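Local coordinates for phosphatidylethanolamine-binding protein (Plasmodium vivax, PDB 2GZQ) that probably binds phosphatidylethanolamine or similar phosphate-bearing ligands, at residues A[63-74]-A[107-115]. Residues are numbered along the deposited sequence; the frame is centred on the assembly and turned at random.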
ATOM      1  N   VAL A  63      -8.014  -9.563   2.932  1.00  3.80           N
ATOM      2  CA  VAL A  63      -6.670  -9.330   2.436  1.00  4.46           C
ATOM      3  C   VAL A  63      -6.485 -10.059   1.112  1.00  4.39           C
ATOM      4  O   VAL A  63      -7.040 -11.134   0.911  1.00  4.17           O
ATOM      5  CB  VAL A  63      -5.650  -9.755   3.500  1.00  4.51           C
ATOM      6  CG1 VAL A  63      -5.579 -11.252   3.658  1.00  5.22           C
ATOM      7  CG2 VAL A  63      -4.279  -9.202   3.224  1.00  6.62           C
ATOM      8  N   PRO A  64      -5.747  -9.484   0.166  1.00  5.25           N
ATOM      9  CA  PRO A  64      -5.529 -10.221  -1.083  1.00  5.49           C
ATOM     10  C   PRO A  64      -5.061 -11.646  -0.863  1.00  4.35           C
ATOM     11  O   PRO A  64      -4.148 -11.885  -0.072  1.00  4.64           O
ATOM     12  CB  PRO A  64      -4.474  -9.383  -1.786  1.00  6.46           C
ATOM     13  CG  PRO A  64      -4.786  -7.975  -1.345  1.00  4.96           C
ATOM     14  CD  PRO A  64      -5.158  -8.130   0.116  1.00  5.14           C
ATOM     15  N   ARG A  65      -5.640 -12.597  -1.580  1.00  4.21           N
ATOM     16  CA  ARG A  65      -5.262 -13.985  -1.410  1.00  3.20           C
ATOM     17  C   ARG A  65      -3.830 -14.217  -1.901  1.00  3.45           C
ATOM     18  O   ARG A  65      -3.107 -15.029  -1.326  1.00  4.55           O
ATOM     19  CB  ARG A  65      -6.231 -14.905  -2.157  1.00  4.43           C
ATOM     20  CG  ARG A  65      -6.006 -16.368  -1.850  1.00  4.75           C
ATOM     21  CD  ARG A  65      -7.079 -17.268  -2.431  1.00  7.90           C
ATOM     22  NE  ARG A  65      -6.800 -18.685  -2.164  1.00  8.65           N
ATOM     23  CZ  ARG A  65      -7.539 -19.689  -2.624  1.00  9.61           C
ATOM     24  NH1 ARG A  65      -7.226 -20.936  -2.344  1.00  8.86           N
ATOM     25  NH2 ARG A  65      -8.600 -19.444  -3.366  1.00 10.24           N
ATOM     26  N   ASN A  66      -3.457 -13.603  -3.017  1.00  3.73           N
ATOM     27  CA  ASN A  66      -2.150 -13.857  -3.616  1.00  4.36           C
ATOM     28  C   ASN A  66      -1.476 -12.585  -4.046  1.00  4.70           C
ATOM     29  O   ASN A  66      -2.046 -11.813  -4.833  1.00  5.45           O
ATOM     30  CB  ASN A  66      -2.258 -14.785  -4.822  1.00  6.85           C
ATOM     31  CG  ASN A  66      -2.565 -16.170  -4.424  1.00  9.86           C
ATOM     32  OD1 ASN A  66      -1.692 -16.901  -3.975  1.00 12.37           O
ATOM     33  ND2 ASN A  66      -3.821 -16.533  -4.541  1.00  8.46           N
ATOM     34  N   ILE A  67      -0.263 -12.360  -3.547  1.00  4.21           N
ATOM     35  CA  ILE A  67       0.585 -11.295  -4.014  1.00  4.93           C
ATOM     36  C   ILE A  67       1.891 -11.921  -4.426  1.00  4.81           C
ATOM     37  O   ILE A  67       2.360 -12.855  -3.776  1.00  6.27           O
ATOM     38  CB  ILE A  67       0.779 -10.232  -2.940  1.00  4.48           C
ATOM     39  CG1 ILE A  67      -0.544  -9.533  -2.656  1.00  4.70           C
ATOM     40  CG2 ILE A  67       1.856  -9.231  -3.342  1.00  7.27           C
ATOM     41  CD1 ILE A  67      -0.500  -8.555  -1.524  1.00  7.15           C
ATOM     42  N   LYS A  68       2.439 -11.473  -5.544  1.00  4.26           N
ATOM     43  CA  LYS A  68       3.721 -11.996  -6.036  0.80  4.65           C
ATOM     44  C   LYS A  68       4.624 -10.863  -6.451  1.00  3.91           C
ATOM     45  O   LYS A  68       4.188  -9.913  -7.087  1.00  6.47           O
ATOM     46  CB  LYS A  68       3.526 -12.888  -7.255  0.80  4.84           C
ATOM     47  CG  LYS A  68       2.703 -14.122  -6.963  0.80 10.88           C
ATOM     48  CD  LYS A  68       2.597 -15.084  -8.158  0.80 12.12           C
ATOM     49  CE  LYS A  68       1.538 -16.159  -7.903  0.80 26.06           C
ATOM     50  NZ  LYS A  68       1.821 -17.424  -8.652  0.80 30.93           N
ATOM     51  N   PHE A  69       5.883 -10.985  -6.093  1.00  4.43           N
ATOM     52  CA  PHE A  69       6.896  -9.987  -6.394  1.00  3.36           C
ATOM     53  C   PHE A  69       7.849 -10.529  -7.445  1.00  3.11           C
ATOM     54  O   PHE A  69       8.179 -11.718  -7.432  1.00  4.43           O
ATOM     55  CB  PHE A  69       7.685  -9.611  -5.119  1.00  4.51           C
ATOM     56  CG  PHE A  69       6.809  -9.266  -3.964  1.00  4.04           C
ATOM     57  CD1 PHE A  69       6.068  -8.109  -3.969  1.00  5.54           C
ATOM     58  CD2 PHE A  69       6.674 -10.134  -2.899  1.00  7.52           C
ATOM     59  CE1 PHE A  69       5.228  -7.794  -2.913  1.00  6.77           C
ATOM     60  CE2 PHE A  69       5.812  -9.840  -1.858  1.00  8.64           C
ATOM     61  CZ  PHE A  69       5.107  -8.651  -1.867  1.00  7.91           C
ATOM     62  N   SER A  70       8.388  -9.667  -8.296  1.00  4.24           N
ATOM     63  CA  SER A  70       9.302 -10.152  -9.321  1.00  3.29           C
ATOM     64  C   SER A  70      10.673 -10.557  -8.790  1.00  3.50           C
ATOM     65  O   SER A  70      11.401 -11.297  -9.457  1.00  4.57           O
ATOM     66  CB  SER A  70       9.463  -9.150 -10.433  1.00  5.53           C
ATOM     67  OG  SER A  70       9.944  -7.919  -9.927  1.00  5.12           O
ATOM     68  N   GLU A  71      11.039 -10.123  -7.594  1.00  2.00           N
ATOM     69  CA  GLU A  71      12.305 -10.539  -6.985  1.00  2.10           C
ATOM     70  C   GLU A  71      12.198 -10.498  -5.491  1.00  2.00           C
ATOM     71  O   GLU A  71      11.326  -9.827  -4.950  1.00  2.00           O
ATOM     72  CB  GLU A  71      13.465  -9.687  -7.449  1.00  9.06           C
ATOM     73  CG  GLU A  71      13.304  -8.284  -7.093  1.00  7.90           C
ATOM     74  CD  GLU A  71      14.455  -7.402  -7.570  1.00 17.83           C
ATOM     75  OE1 GLU A  71      14.554  -7.164  -8.794  1.00 26.49           O
ATOM     76  OE2 GLU A  71      15.262  -6.951  -6.726  1.00 33.47           O
ATOM     77  N   GLU A  72      13.035 -11.292  -4.835  1.00  2.00           N
ATOM     78  CA  GLU A  72      13.199 -11.258  -3.392  1.00  2.00           C
ATOM     79  C   GLU A  72      13.916  -9.979  -2.982  1.00  2.11           C
ATOM     80  O   GLU A  72      14.647  -9.405  -3.763  1.00  2.08           O
ATOM     81  CB  GLU A  72      14.022 -12.467  -2.938  1.00  5.67           C
ATOM     82  CG  GLU A  72      13.277 -13.764  -3.094  1.00  5.95           C
ATOM     83  CD  GLU A  72      14.093 -14.975  -2.685  1.00 12.74           C
ATOM     84  OE1 GLU A  72      15.137 -14.809  -2.028  1.00 12.81           O
ATOM     85  OE2 GLU A  72      13.671 -16.095  -3.024  1.00 25.64           O
ATOM     86  N   PRO A  73      13.715  -9.543  -1.734  1.00  2.00           N
ATOM     87  CA  PRO A  73      14.505  -8.374  -1.282  1.00  2.00           C
ATOM     88  C   PRO A  73      15.968  -8.734  -1.148  1.00  2.02           C
ATOM     89  O   PRO A  73      16.303  -9.891  -1.008  1.00  2.14           O
ATOM     90  CB  PRO A  73      13.923  -8.054   0.089  1.00  2.74           C
ATOM     91  CG  PRO A  73      13.279  -9.341   0.534  1.00  6.69           C
ATOM     92  CD  PRO A  73      12.826 -10.064  -0.686  1.00  3.46           C
ATOM     93  N   PRO A  74      16.876  -7.744  -1.155  1.00  2.00           N
ATOM     94  CA  PRO A  74      18.281  -7.999  -0.895  1.00  2.00           C
ATOM     95  C   PRO A  74      18.511  -8.687   0.443  1.00  2.00           C
ATOM     96  O   PRO A  74      17.689  -8.588   1.362  1.00  2.00           O
ATOM     97  CB  PRO A  74      18.882  -6.596  -0.892  1.00  2.00           C
ATOM     98  CG  PRO A  74      17.956  -5.786  -1.741  1.00  2.90           C
ATOM     99  CD  PRO A  74      16.601  -6.319  -1.419  1.00  2.21           C
ATOM    100  N   ILE A 107       8.544  -9.175   4.862  1.00  3.29           N
ATOM    101  CA  ILE A 107       8.385 -10.107   3.727  1.00  3.66           C
ATOM    102  C   ILE A 107       9.749 -10.432   3.119  1.00  2.57           C
ATOM    103  O   ILE A 107      10.539  -9.556   2.817  1.00  2.62           O
ATOM    104  CB  ILE A 107       7.476  -9.503   2.610  1.00  5.74           C
ATOM    105  CG1 ILE A 107       6.088  -9.105   3.158  1.00  6.41           C
ATOM    106  CG2 ILE A 107       7.363 -10.437   1.442  1.00 12.14           C
ATOM    107  CD1 ILE A 107       5.399  -7.979   2.413  1.00  9.08           C
ATOM    108  N   LYS A 108      10.036 -11.710   2.978  1.00  3.34           N
ATOM    109  CA  LYS A 108      11.291 -12.220   2.429  1.00  4.93           C
ATOM    110  C   LYS A 108      11.087 -12.994   1.114  1.00  4.74           C
ATOM    111  O   LYS A 108      12.044 -13.198   0.369  1.00  8.70           O
ATOM    112  CB  LYS A 108      11.986 -13.165   3.426  1.00  6.88           C
ATOM    113  CG  LYS A 108      12.452 -12.515   4.692  1.00  9.89           C
ATOM    114  CD  LYS A 108      13.496 -11.439   4.430  1.00 11.82           C
ATOM    115  CE  LYS A 108      14.803 -12.019   3.922  1.00 11.55           C
ATOM    116  NZ  LYS A 108      15.883 -11.030   3.586  1.00 13.80           N
ATOM    117  N   SER A 109       9.853 -13.432   0.867  0.50 12.66           N
ATOM    118  CA  SER A 109       9.523 -14.412  -0.184  0.50 10.89           C
ATOM    119  C   SER A 109       8.958 -13.711  -1.417  0.50  5.09           C
ATOM    120  O   SER A 109       8.302 -12.681  -1.279  0.50  4.29           O
ATOM    121  CB  SER A 109       8.427 -15.355   0.323  0.50  5.18           C
ATOM    122  OG  SER A 109       7.961 -16.210  -0.718  0.50  9.33           O
ATOM    123  N   LYS A 110       9.122 -14.289  -2.606  1.00  3.32           N
ATOM    124  CA  LYS A 110       8.490 -13.728  -3.792  1.00  3.18           C
ATOM    125  C   LYS A 110       6.983 -13.874  -3.790  1.00  3.74           C
ATOM    126  O   LYS A 110       6.331 -13.366  -4.674  1.00  5.22           O
ATOM    127  CB  LYS A 110       9.010 -14.384  -5.060  1.00  2.99           C
ATOM    128  CG  LYS A 110      10.359 -13.901  -5.477  1.00  6.97           C
ATOM    129  CD  LYS A 110      10.901 -14.778  -6.555  1.00 12.61           C
ATOM    130  CE  LYS A 110      10.315 -14.428  -7.892  1.00 17.39           C
ATOM    131  NZ  LYS A 110      11.110 -15.054  -8.985  1.00 25.75           N
ATOM    132  N   GLU A 111       6.428 -14.605  -2.832  1.00  7.19           N
ATOM    133  CA  GLU A 111       4.981 -14.872  -2.795  1.00  7.95           C
ATOM    134  C   GLU A 111       4.462 -14.592  -1.392  1.00 10.25           C
ATOM    135  O   GLU A 111       5.079 -15.013  -0.395  1.00 13.11           O
ATOM    136  CB  GLU A 111       4.685 -16.326  -3.157  1.00 15.99           C
ATOM    137  CG  GLU A 111       4.239 -16.529  -4.574  1.00 32.24           C
ATOM    138  CD  GLU A 111       3.475 -17.818  -4.738  1.00 36.74           C
ATOM    139  OE1 GLU A 111       4.122 -18.889  -4.740  1.00 46.83           O
ATOM    140  OE2 GLU A 111       2.230 -17.760  -4.851  1.00 36.03           O
ATOM    141  N   LEU A 112       3.344 -13.883  -1.306  1.00  4.84           N
ATOM    142  CA  LEU A 112       2.648 -13.665  -0.047  1.00  4.64           C
ATOM    143  C   LEU A 112       1.241 -14.148  -0.225  1.00  3.67           C
ATOM    144  O   LEU A 112       0.513 -13.626  -1.045  1.00  4.15           O
ATOM    145  CB  LEU A 112       2.668 -12.179   0.337  1.00  6.68           C
ATOM    146  CG  LEU A 112       2.187 -11.817   1.749  1.00  8.18           C
ATOM    147  CD1 LEU A 112       3.169 -12.376   2.772  1.00  8.06           C
ATOM    148  CD2 LEU A 112       2.034 -10.324   1.909  1.00  8.67           C
ATOM    149  N   VAL A 113       0.872 -15.145   0.572  1.00  4.78           N
ATOM    150  CA  VAL A 113      -0.422 -15.814   0.463  1.00  4.14           C
ATOM    151  C   VAL A 113      -1.251 -15.471   1.690  1.00  3.53           C
ATOM    152  O   VAL A 113      -0.822 -15.662   2.816  1.00  4.16           O
ATOM    153  CB  VAL A 113      -0.248 -17.340   0.333  1.00  5.15           C
ATOM    154  CG1 VAL A 113      -1.608 -18.011   0.139  1.00  5.95           C
ATOM    155  CG2 VAL A 113       0.706 -17.656  -0.806  1.00 10.11           C
ATOM    156  N   LYS A 114      -2.413 -14.883   1.456  1.00  2.73           N
ATOM    157  CA  LYS A 114      -3.309 -14.448   2.528  0.50  4.18           C
ATOM    158  C   LYS A 114      -2.619 -13.509   3.509  1.00  3.53           C
ATOM    159  O   LYS A 114      -2.943 -13.488   4.700  1.00  5.62           O
ATOM    160  CB  LYS A 114      -3.902 -15.647   3.272  0.50  7.07           C
ATOM    161  CG  LYS A 114      -4.863 -16.435   2.439  0.50  3.58           C
ATOM    162  CD  LYS A 114      -5.787 -17.308   3.289  0.50  7.85           C
ATOM    163  CE  LYS A 114      -6.646 -18.192   2.416  0.50  4.71           C
ATOM    164  NZ  LYS A 114      -7.620 -19.011   3.195  0.50  6.01           N
ATOM    165  N   GLY A 115      -1.688 -12.704   3.005  1.00  2.94           N
ATOM    166  CA  GLY A 115      -1.245 -11.537   3.720  1.00  3.48           C
ATOM    167  C   GLY A 115      -0.196 -11.733   4.790  1.00  3.33           C
ATOM    168  O   GLY A 115       0.182 -10.751   5.434  1.00  4.32           O
TER
HETATM  169  O   HOH W   1      -1.340 -11.905   0.281  1.00 10.85           O
HETATM  170  O   HOH W   2       1.056 -15.714  -4.260  1.00 21.50           O
HETATM  171  O   HOH W   3      -0.126 -19.291  -3.878  0.50 30.45           O
HETATM  172  O   HOH W   4      14.671 -13.507   0.573  1.00 27.31           O
HETATM  173  O   HOH W   5      10.799 -16.623  -2.759  1.00 30.57           O
HETATM  174  O   HOH W   6      16.620 -11.843   0.832  1.00 23.18           O
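The ring of Phe-69 presents its edge to Ser-109, whose carbonyl O lies near the ring plane 3.4 Å from CD2. Ile-107 meets the same ring obliquely, CG2 coming to 3.7 Å from CE2 with the two side chains crossing at about a right angle, while the ring of Tyr-79 joins Phe-69 from strand 77-85. With CG anti to the carbonyl carbon (chi1 -50°), the ring is carried to where Ile-107 CG2 and Leu-112 CB lie. The amide of Asn-66 runs alongside the carboxylate of Glu-111, their planes 23° apart; a water donates to both OD1 and OE2. These groups hang from or adjoin the antiparallel ladder of strands 66-69 and 111-113, the latter an outermost strand of a four-stranded sheet; Ile-67, sharing its face with Leu-112, packs on Leu-81 and Trp-102 of the larger mixed sheet, a two-layer build consistent with the family's beta fold. Ile-67 and Leu-112 form the ladder's hydrogen-bonded pair, Leu-112 N reaching Ile-67 O at 2.9 Å and 174°. Farther along, Pro-73 sets CD 3.4 Å from Lys-108 O. At the other end a water donates to Pro-64 O and Leu-112 O and accepts from Gly-115 N.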